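Local coordinates for Sn-glycerol-3-phosphate ABC transporter substrate-binding protein UspB (Mycobacterium tuberculosis, PDB 4MFI) that probably captures glycerophosphocholine as the substrate-binding subunit of an ABC transporter, at residues Ala254-Ile257 / Ala258-Phe261; Gly274-Ala277 / Gly278-Ser282; Arg367-Val370 / Ala371-Leu375. One frame throughout, in Å; residues are numbered along the deposited sequence.

Contact 1 of 3, residues Ala254-Ile257 / Ala258-Phe261; sequences ANDI and ANEF
Asp256 caps the N-terminus of helix 257-262 in this local contact, where strand 251-254 gives way to the helix. Its OD1 accepts from Asn259 N at 3.3 Å. With CG placed anti to the backbone N (chi1 -173°), the carboxylate swings over the start of the helix. The N-H...OD1 bond is nearly straight, yet the N-H comes from above the carboxylate plane. The same carboxylate leans on Asn259 CB, which lies 3.4 Å from OD1. A water joins Asp256 OD1 to Ala258 N, so OD1 serves one N-H of the first turn directly and a second through water. The helix bonds proper begin here: Glu260 N reaches Asp256 O at 2.8 Å, and Phe261 N reaches Ile257 O at 3.0 Å.

Glu260 reaches back, extended beyond CG, toward the strand end. Its OE2 accepts from Asn255 N at 3.2 Å, again from above the carboxylate plane, and the bond is bent (141°). OE1 rests on Ala254 CB at 3.3 Å. The negative carboxylates near the helix start would suit its dipole. Ile257 packs on Ala269 and Ala271 of strand 268-272. The arrangement is typical of an Asp N-cap at a strand-to-helix turn, here in a solute-binding protein fold.

Contact 2 of 3, residues Gly274-Ala277 / Gly278-Ser282; sequences GSLA and GITAS
The hydroxyl of Thr280 bonds back to the carbonyl of Leu276 in helix 276-282, the familiar habit of a threonine in an alpha helix. This short helix lies in the alpha/beta fold of the solute-binding protein, between strands 268-272 and 287-290 in the chain. Thr280 OG1 donates a hydrogen bond to Leu276 O over 2.8 Å. OG1 stands anti to its own carbonyl carbon (chi1 -58°), and this turns it back along the helix toward the preceding turn. It reaches the oxygen from above the carbonyl plane. Thr280 N comes to the same oxygen at 2.9 Å, closer to the plane. Two donors from one residue hold Leu276 O, and the OG1 bond holds the threonine at this rotation. Leu276 CD1 lies 3.8 Å from Thr280 OG1, and the two side chains run across each other at a slant.

Ile279 N bonds to Ser275 O at 3.0 Å, almost straight at 168°. With CG1 beside its backbone N, the Ile279 side chain runs back along the same carbonyl. CG1 comes within 3.3 Å of Ser275 O, and CD1 reaches Ser275 CB at 4.0 Å. Ala281 N closes the next turn on Ala277 O.

Leu276, Ile279 and Thr280 all touch Phe287 of strand 287-290. Ile279 is the buried residue of the three, and it and Leu276 also touch Tyr158. Ala277 and Gly278 are exposed. There a water accepts from Gly278 N and donates to Gly274 O, with both legs 2.8 Å long.

Contact 3 of 3, residues Arg367-Val370 / Ala371-Leu375; sequences RARV and ALDQL
Ala371 opens the second half of helix 366-374, and its N bonds to Arg367 O at 3.2 Å. The methyl of Ala371 is buried, with CB 3.6 Å from Ala368 O, and it packs on Thr273. Leu372 comes next. Its N bonds to Ala368 O at 3.0 Å, and its CB sits close against Arg369 O. The leucine side chain touches Glu358 and Leu362 of helix 356-364.

Asp373 makes the main side-chain contact. Its N bonds to Arg369 O at 2.8 Å, and its OD2 lies 3.6 Å from Arg369 CG. The carboxylate therefore rests beside the aliphatic part of the arginine, not on the guanidinium. Arg369 bends at chi3 (-64°), and its NE stays 5.3 Å from Asp373 OD2. A water links the other polar atoms: it donates to Asp373 OD1 and accepts from Arg369 NH1, meeting the guanidinium at its edge and in its plane. The opposite charges probably attract, but the pair is linked through water and is not a direct salt bridge.

Gln374 N makes a weak, bent bond to Val370 O. The side chain is extended, with CG anti to the backbone N (chi1 -170°), and both polar atoms of its amide are used. OE1 accepts from Leu292 N, and NE2 donates to Pro155 O of strand 144-160. Val370 packs on Leu156 of the same strand. The whole is typical of a water-bridged Arg-Asp pair, i to i+4, in an alpha helix of the solute-binding protein fold, here joined to strand 144-160 by Val370 and Gln374.

How the contacts relate
The three contacts form a chain of neighbours with contact 2 in the middle. Contacts 1 and 2 have centres 12 Å apart and touch, with Ala258 CB 3.7 Å from Ser275 OG and Phe261 CD2 3.8 Å from Ile279 CG2. Contacts 2 and 3 are centred 15 Å apart. There Leu276 CD2 meets Arg367 O at 3.8 Å, and Thr280 CG2 meets Arg367 NH1 at 3.7 Å. Arg367 also bonds through NH2 to Phe287 O and makes a cation-pi contact with the Phe287 ring, a residue that helix 276-282 also touches. Contacts 1 and 3 do not touch; their nearest atoms are about 8 Å apart. Together they link three helices by packing, and none includes a bound ligand.

Contact 1 of 3, residues Ala254-Ile257 / Ala258-Phe261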
ATOM      1  N   ALA A 254      11.428   6.433  13.818  1.00  8.18           N
ATOM      2  CA  ALA A 254      11.679   7.670  13.082  1.00 11.24           C
ATOM      3  C   ALA A 254      10.372   8.405  12.873  1.00 13.51           C
ATOM      4  O   ALA A 254       9.365   7.785  12.549  1.00 18.12           O
ATOM      5  CB  ALA A 254      12.310   7.351  11.734  1.00 15.25           C
ATOM      6  N   ASN A 255      10.377   9.722  13.035  1.00 16.08           N
ATOM      7  CA  ASN A 255       9.166  10.484  12.758  1.00 19.10           C
ATOM      8  C   ASN A 255       8.923  10.623  11.258  1.00 22.76           C
ATOM      9  O   ASN A 255       7.942  10.095  10.730  1.00 30.49           O
ATOM     10  CB  ASN A 255       9.209  11.858  13.422  1.00 25.21           C
ATOM     11  CG  ASN A 255       8.001  12.714  13.071  1.00 32.55           C
ATOM     12  OD1 ASN A 255       6.934  12.199  12.727  1.00 35.66           O
ATOM     13  ND2 ASN A 255       8.167  14.031  13.151  1.00 35.53           N
ATOM     14  N   ASP A 256       9.810  11.337  10.575  1.00 18.98           N
ATOM     15  CA  ASP A 256       9.706  11.486   9.123  1.00 18.03           C
ATOM     16  C   ASP A 256      10.746  10.566   8.512  1.00 13.69           C
ATOM     17  O   ASP A 256      11.874  10.980   8.226  1.00 15.01           O
ATOM     18  CB  ASP A 256       9.935  12.939   8.692  1.00 22.00           C
ATOM     19  CG  ASP A 256       9.659  13.170   7.202  1.00 27.08           C
ATOM     20  OD1 ASP A 256       9.756  12.215   6.398  1.00 26.92           O
ATOM     21  OD2 ASP A 256       9.364  14.322   6.827  1.00 30.67           O
ATOM     22  N   ILE A 257      10.356   9.314   8.311  1.00 12.11           N
ATOM     23  CA  ILE A 257      11.318   8.276   7.976  1.00  9.65           C
ATOM     24  C   ILE A 257      12.063   8.515   6.659  1.00  9.03           C
ATOM     25  O   ILE A 257      13.278   8.312   6.592  1.00  9.13           O
ATOM     26  CB  ILE A 257      10.671   6.867   8.031  1.00 10.79           C
ATOM     27  CG1 ILE A 257      11.743   5.779   8.004  1.00 11.88           C
ATOM     28  CG2 ILE A 257       9.620   6.679   6.932  1.00 12.78           C
ATOM     29  CD1 ILE A 257      11.197   4.418   8.340  1.00 13.08           C
ATOM     30  N   ALA A 258      11.355   8.958   5.628  1.00 11.96           N
ATOM     31  CA  ALA A 258      11.991   9.200   4.335  1.00 11.88           C
ATOM     32  C   ALA A 258      13.026  10.304   4.464  1.00 11.87           C
ATOM     33  O   ALA A 258      14.141  10.200   3.947  1.00 10.49           O
ATOM     34  CB  ALA A 258      10.958   9.566   3.294  1.00 14.29           C
ATOM     35  N   ASN A 259      12.652  11.363   5.163  1.00 11.70           N
ATOM     36  CA  ASN A 259      13.560  12.467   5.407  1.00 12.13           C
ATOM     37  C   ASN A 259      14.745  12.104   6.317  1.00  9.84           C
ATOM     38  O   ASN A 259      15.873  12.550   6.092  1.00 10.69           O
ATOM     39  CB  ASN A 259      12.778  13.638   5.979  1.00 18.24           C
ATOM     40  CG  ASN A 259      13.494  14.927   5.816  1.00 28.83           C
ATOM     41  OD1 ASN A 259      13.628  15.446   4.708  1.00 32.57           O
ATOM     42  ND2 ASN A 259      13.972  15.463   6.922  1.00 32.86           N
ATOM     43  N   GLU A 260      14.499  11.304   7.348  1.00  9.24           N
ATOM     44  CA  GLU A 260      15.599  10.878   8.213  1.00  8.81           C
ATOM     45  C   GLU A 260      16.593  10.006   7.460  1.00  7.40           C
ATOM     46  O   GLU A 260      17.797  10.067   7.710  1.00  7.86           O
ATOM     47  CB  GLU A 260      15.076  10.168   9.464  1.00 10.81           C
ATOM     48  CG  GLU A 260      14.461  11.128  10.475  1.00 14.64           C
ATOM     49  CD  GLU A 260      14.153  10.469  11.803  1.00 20.69           C
ATOM     50  OE1 GLU A 260      14.779   9.437  12.126  1.00 21.85           O
ATOM     51  OE2 GLU A 260      13.282  10.988  12.529  1.00 22.64           O
ATOM     52  N   PHE A 261      16.099   9.199   6.530  1.00  5.86           N
ATOM     53  CA  PHE A 261      17.003   8.443   5.680  1.00  5.40           C
ATOM     54  C   PHE A 261      17.758   9.369   4.719  1.00  7.32           C
ATOM     55  O   PHE A 261      18.986   9.296   4.604  1.00  7.40           O
ATOM     56  CB  PHE A 261      16.281   7.352   4.883  1.00  6.04           C
ATOM     57  CG  PHE A 261      17.198   6.625   3.954  1.00  5.05           C
ATOM     58  CD1 PHE A 261      18.080   5.673   4.450  1.00  5.68           C
ATOM     59  CD2 PHE A 261      17.237   6.935   2.601  1.00  6.15           C
ATOM     60  CE1 PHE A 261      18.969   5.022   3.613  1.00  6.12           C
ATOM     61  CE2 PHE A 261      18.123   6.290   1.756  1.00  5.47           C
ATOM     62  CZ  PHE A 261      18.987   5.325   2.262  1.00  6.71           C
TER
HETATM   63  O   HOH W   1      12.549  10.993  14.850  1.00 27.17           O
HETATM   64  O   HOH W   2       8.475   9.885   5.697  1.00 23.10           O
HETATM   65  O   HOH W   3      11.940  12.904  11.677  1.00 32.92           O

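Contact 2 of 3, residues Gly274-Ala277 / Gly278-Ser282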
ATOM      1  N   GLY A 274       6.631   5.111  -2.715  1.00  9.06           N
ATOM      2  CA  GLY A 274       6.193   6.466  -3.001  1.00 10.73           C
ATOM      3  C   GLY A 274       7.181   7.530  -2.558  1.00 12.23           C
ATOM      4  O   GLY A 274       7.092   8.685  -2.987  1.00 15.85           O
ATOM      5  N   SER A 275       8.122   7.145  -1.701  1.00 10.91           N
ATOM      6  CA  SER A 275       9.137   8.070  -1.210  1.00 10.98           C
ATOM      7  C   SER A 275      10.395   8.075  -2.065  1.00 10.04           C
ATOM      8  O   SER A 275      11.301   8.875  -1.825  1.00 10.63           O
ATOM      9  CB  SER A 275       9.511   7.738   0.235  1.00 11.03           C
ATOM     10  OG  SER A 275       8.420   7.996   1.100  1.00 14.48           O
ATOM     11  N   LEU A 276      10.457   7.193  -3.059  1.00 10.97           N
ATOM     12  CA  LEU A 276      11.674   7.036  -3.856  1.00 10.57           C
ATOM     13  C   LEU A 276      12.106   8.325  -4.564  1.00 11.03           C
ATOM     14  O   LEU A 276      13.276   8.708  -4.498  1.00 10.83           O
ATOM     15  CB  LEU A 276      11.532   5.879  -4.856  1.00 10.88           C
ATOM     16  CG  LEU A 276      12.730   5.590  -5.767  1.00 12.02           C
ATOM     17  CD1 LEU A 276      14.001   5.319  -4.958  1.00 13.05           C
ATOM     18  CD2 LEU A 276      12.435   4.419  -6.698  1.00 12.65           C
ATOM     19  N   ALA A 277      11.169   9.010  -5.209  1.00 12.50           N
ATOM     20  CA  ALA A 277      11.511  10.237  -5.923  1.00 13.91           C
ATOM     21  C   ALA A 277      12.057  11.315  -4.980  1.00 14.07           C
ATOM     22  O   ALA A 277      13.042  11.995  -5.297  1.00 15.92           O
ATOM     23  CB  ALA A 277      10.315  10.754  -6.695  1.00 16.44           C
ATOM     24  N   GLY A 278      11.426  11.463  -3.818  1.00 13.68           N
ATOM     25  CA  GLY A 278      11.849  12.456  -2.844  1.00 12.49           C
ATOM     26  C   GLY A 278      13.224  12.172  -2.262  1.00 11.97           C
ATOM     27  O   GLY A 278      14.048  13.081  -2.106  1.00 13.84           O
ATOM     28  N   ILE A 279      13.473  10.909  -1.933  1.00 10.60           N
ATOM     29  CA  ILE A 279      14.778  10.504  -1.432  1.00 11.49           C
ATOM     30  C   ILE A 279      15.853  10.711  -2.500  1.00 12.08           C
ATOM     31  O   ILE A 279      16.942  11.209  -2.211  1.00 13.03           O
ATOM     32  CB  ILE A 279      14.745   9.040  -0.943  1.00 10.25           C
ATOM     33  CG1 ILE A 279      13.830   8.925   0.286  1.00 10.19           C
ATOM     34  CG2 ILE A 279      16.149   8.544  -0.637  1.00 10.46           C
ATOM     35  CD1 ILE A 279      13.473   7.503   0.665  1.00 10.39           C
ATOM     36  N   THR A 280      15.537  10.354  -3.741  1.00 12.29           N
ATOM     37  CA  THR A 280      16.489  10.534  -4.833  1.00 13.33           C
ATOM     38  C   THR A 280      16.879  12.005  -4.987  1.00 14.41           C
ATOM     39  O   THR A 280      18.048  12.334  -5.205  1.00 16.38           O
ATOM     40  CB  THR A 280      15.921  10.004  -6.162  1.00 14.20           C
ATOM     41  OG1 THR A 280      15.584   8.623  -6.008  1.00 14.07           O
ATOM     42  CG2 THR A 280      16.948  10.152  -7.282  1.00 16.84           C
ATOM     43  N   ALA A 281      15.898  12.892  -4.853  1.00 15.87           N
ATOM     44  CA  ALA A 281      16.135  14.322  -5.019  1.00 17.63           C
ATOM     45  C   ALA A 281      16.910  14.955  -3.860  1.00 18.00           C
ATOM     46  O   ALA A 281      17.583  15.967  -4.047  1.00 21.44           O
ATOM     47  CB  ALA A 281      14.817  15.050  -5.231  1.00 19.73           C
ATOM     48  N   SER A 282      16.815  14.359  -2.675  1.00 16.82           N
ATOM     49  CA  SER A 282      17.364  14.956  -1.457  1.00 15.87           C
ATOM     50  C   SER A 282      18.682  14.347  -0.981  1.00 12.91           C
ATOM     51  O   SER A 282      19.496  15.032  -0.360  1.00 15.19           O
ATOM     52  CB  SER A 282      16.342  14.860  -0.321  1.00 21.71           C
ATOM     53  OG  SER A 282      15.272  15.760  -0.521  1.00 25.00           O
TER
HETATM   54  O   HOH W   4       8.704  10.961  -3.354  1.00 16.52           O

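Contact 3 of 3, residues Arg367-Val370 / Ala371-Leu375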
ATOM      1  N   ARG A 367      16.311   1.845  -9.740  1.00 17.72           N
ATOM      2  CA  ARG A 367      15.662   1.656  -8.444  1.00 17.19           C
ATOM      3  C   ARG A 367      14.145   1.579  -8.629  1.00 17.91           C
ATOM      4  O   ARG A 367      13.437   0.910  -7.861  1.00 16.65           O
ATOM      5  CB  ARG A 367      16.082   2.751  -7.455  1.00 16.95           C
ATOM      6  CG  ARG A 367      17.538   2.618  -7.001  1.00 14.74           C
ATOM      7  CD  ARG A 367      17.956   3.716  -6.027  1.00 15.22           C
ATOM      8  NE  ARG A 367      17.983   5.020  -6.679  1.00 16.54           N
ATOM      9  CZ  ARG A 367      19.015   5.861  -6.665  1.00 16.45           C
ATOM     10  NH1 ARG A 367      18.925   7.020  -7.306  1.00 17.98           N
ATOM     11  NH2 ARG A 367      20.127   5.559  -6.005  1.00 17.18           N
ATOM     12  N   ALA A 368      13.654   2.235  -9.676  1.00 16.50           N
ATOM     13  CA  ALA A 368      12.272   2.051 -10.096  1.00 17.21           C
ATOM     14  C   ALA A 368      12.086   0.610 -10.565  1.00 14.66           C
ATOM     15  O   ALA A 368      11.027   0.013 -10.348  1.00 16.95           O
ATOM     16  CB  ALA A 368      11.908   3.033 -11.200  1.00 18.77           C
ATOM     17  N   ARG A 369      13.120   0.034 -11.178  1.00 15.98           N
ATOM     18  CA  ARG A 369      13.049  -1.380 -11.572  1.00 15.64           C
ATOM     19  C   ARG A 369      13.048  -2.336 -10.369  1.00 12.16           C
ATOM     20  O   ARG A 369      12.351  -3.356 -10.391  1.00 11.13           O
ATOM     21  CB  ARG A 369      14.155  -1.766 -12.561  1.00 17.64           C
ATOM     22  CG  ARG A 369      13.852  -3.073 -13.296  1.00 20.12           C
ATOM     23  CD  ARG A 369      15.057  -3.648 -14.030  1.00 23.54           C
ATOM     24  NE  ARG A 369      15.545  -2.791 -15.108  1.00 26.72           N
ATOM     25  CZ  ARG A 369      14.998  -2.706 -16.321  1.00 29.80           C
ATOM     26  NH1 ARG A 369      13.910  -3.410 -16.624  1.00 26.50           N
ATOM     27  NH2 ARG A 369      15.531  -1.902 -17.234  1.00 32.57           N
ATOM     28  N   VAL A 370      13.806  -2.020  -9.318  1.00 10.50           N
ATOM     29  CA  VAL A 370      13.737  -2.822  -8.092  1.00  8.99           C
ATOM     30  C   VAL A 370      12.304  -2.867  -7.556  1.00  9.10           C
ATOM     31  O   VAL A 370      11.784  -3.939  -7.220  1.00  9.61           O
ATOM     32  CB  VAL A 370      14.688  -2.293  -7.000  1.00  9.59           C
ATOM     33  CG1 VAL A 370      14.423  -2.985  -5.659  1.00 10.65           C
ATOM     34  CG2 VAL A 370      16.136  -2.473  -7.429  1.00 11.57           C
ATOM     35  N   ALA A 371      11.656  -1.706  -7.501  1.00  9.53           N
ATOM     36  CA  ALA A 371      10.276  -1.630  -7.026  1.00 10.20           C
ATOM     37  C   ALA A 371       9.336  -2.450  -7.914  1.00 10.68           C
ATOM     38  O   ALA A 371       8.445  -3.141  -7.416  1.00 11.23           O
ATOM     39  CB  ALA A 371       9.822  -0.177  -6.951  1.00 12.21           C
ATOM     40  N   LEU A 372       9.540  -2.362  -9.227  1.00 12.38           N
ATOM     41  CA  LEU A 372       8.775  -3.137 -10.193  1.00 14.07           C
ATOM     42  C   LEU A 372       8.935  -4.630  -9.982  1.00 13.05           C
ATOM     43  O   LEU A 372       7.955  -5.385  -9.962  1.00 15.63           O
ATOM     44  CB  LEU A 372       9.283  -2.826 -11.599  1.00 17.58           C
ATOM     45  CG  LEU A 372       8.624  -1.718 -12.392  1.00 25.19           C
ATOM     46  CD1 LEU A 372       8.399  -2.191 -13.817  1.00 26.32           C
ATOM     47  CD2 LEU A 372       7.318  -1.402 -11.750  1.00 25.55           C
ATOM     48  N   ASP A 373      10.185  -5.057  -9.850  1.00 13.59           N
ATOM     49  CA  ASP A 373      10.503  -6.477  -9.795  1.00 13.01           C
ATOM     50  C   ASP A 373      10.003  -7.155  -8.527  1.00 10.42           C
ATOM     51  O   ASP A 373       9.861  -8.376  -8.488  1.00 11.94           O
ATOM     52  CB  ASP A 373      12.006  -6.690  -9.971  1.00 13.98           C
ATOM     53  CG  ASP A 373      12.477  -6.380 -11.387  1.00 18.07           C
ATOM     54  OD1 ASP A 373      11.632  -6.294 -12.305  1.00 20.57           O
ATOM     55  OD2 ASP A 373      13.699  -6.225 -11.584  1.00 19.22           O
ATOM     56  N   GLN A 374       9.711  -6.367  -7.498  1.00  9.74           N
ATOM     57  CA  GLN A 374       9.184  -6.938  -6.265  1.00  8.66           C
ATOM     58  C   GLN A 374       7.691  -7.286  -6.361  1.00  8.59           C
ATOM     59  O   GLN A 374       7.189  -8.085  -5.570  1.00  9.13           O
ATOM     60  CB  GLN A 374       9.439  -6.000  -5.078  1.00  8.99           C
ATOM     61  CG  GLN A 374       9.134  -6.650  -3.737  1.00  7.91           C
ATOM     62  CD  GLN A 374       9.484  -5.806  -2.525  1.00  7.29           C
ATOM     63  OE1 GLN A 374       9.815  -6.352  -1.474  1.00  8.96           O
ATOM     64  NE2 GLN A 374       9.393  -4.482  -2.653  1.00  6.96           N
ATOM     65  N   LEU A 375       6.976  -6.694  -7.315  1.00  8.77           N
ATOM     66  CA  LEU A 375       5.520  -6.900  -7.405  1.00  9.30           C
ATOM     67  C   LEU A 375       5.003  -8.359  -7.416  1.00  9.92           C
ATOM     68  O   LEU A 375       3.997  -8.655  -6.760  1.00  9.78           O
ATOM     69  CB  LEU A 375       4.921  -6.099  -8.572  1.00 10.83           C
ATOM     70  CG  LEU A 375       4.747  -4.607  -8.273  1.00 12.22           C
ATOM     71  CD1 LEU A 375       4.279  -3.836  -9.501  1.00 14.10           C
ATOM     72  CD2 LEU A 375       3.780  -4.391  -7.118  1.00 13.91           C
TER
HETATM   73  O   HOH W   5      12.216  -5.258 -14.948  1.00 25.96           O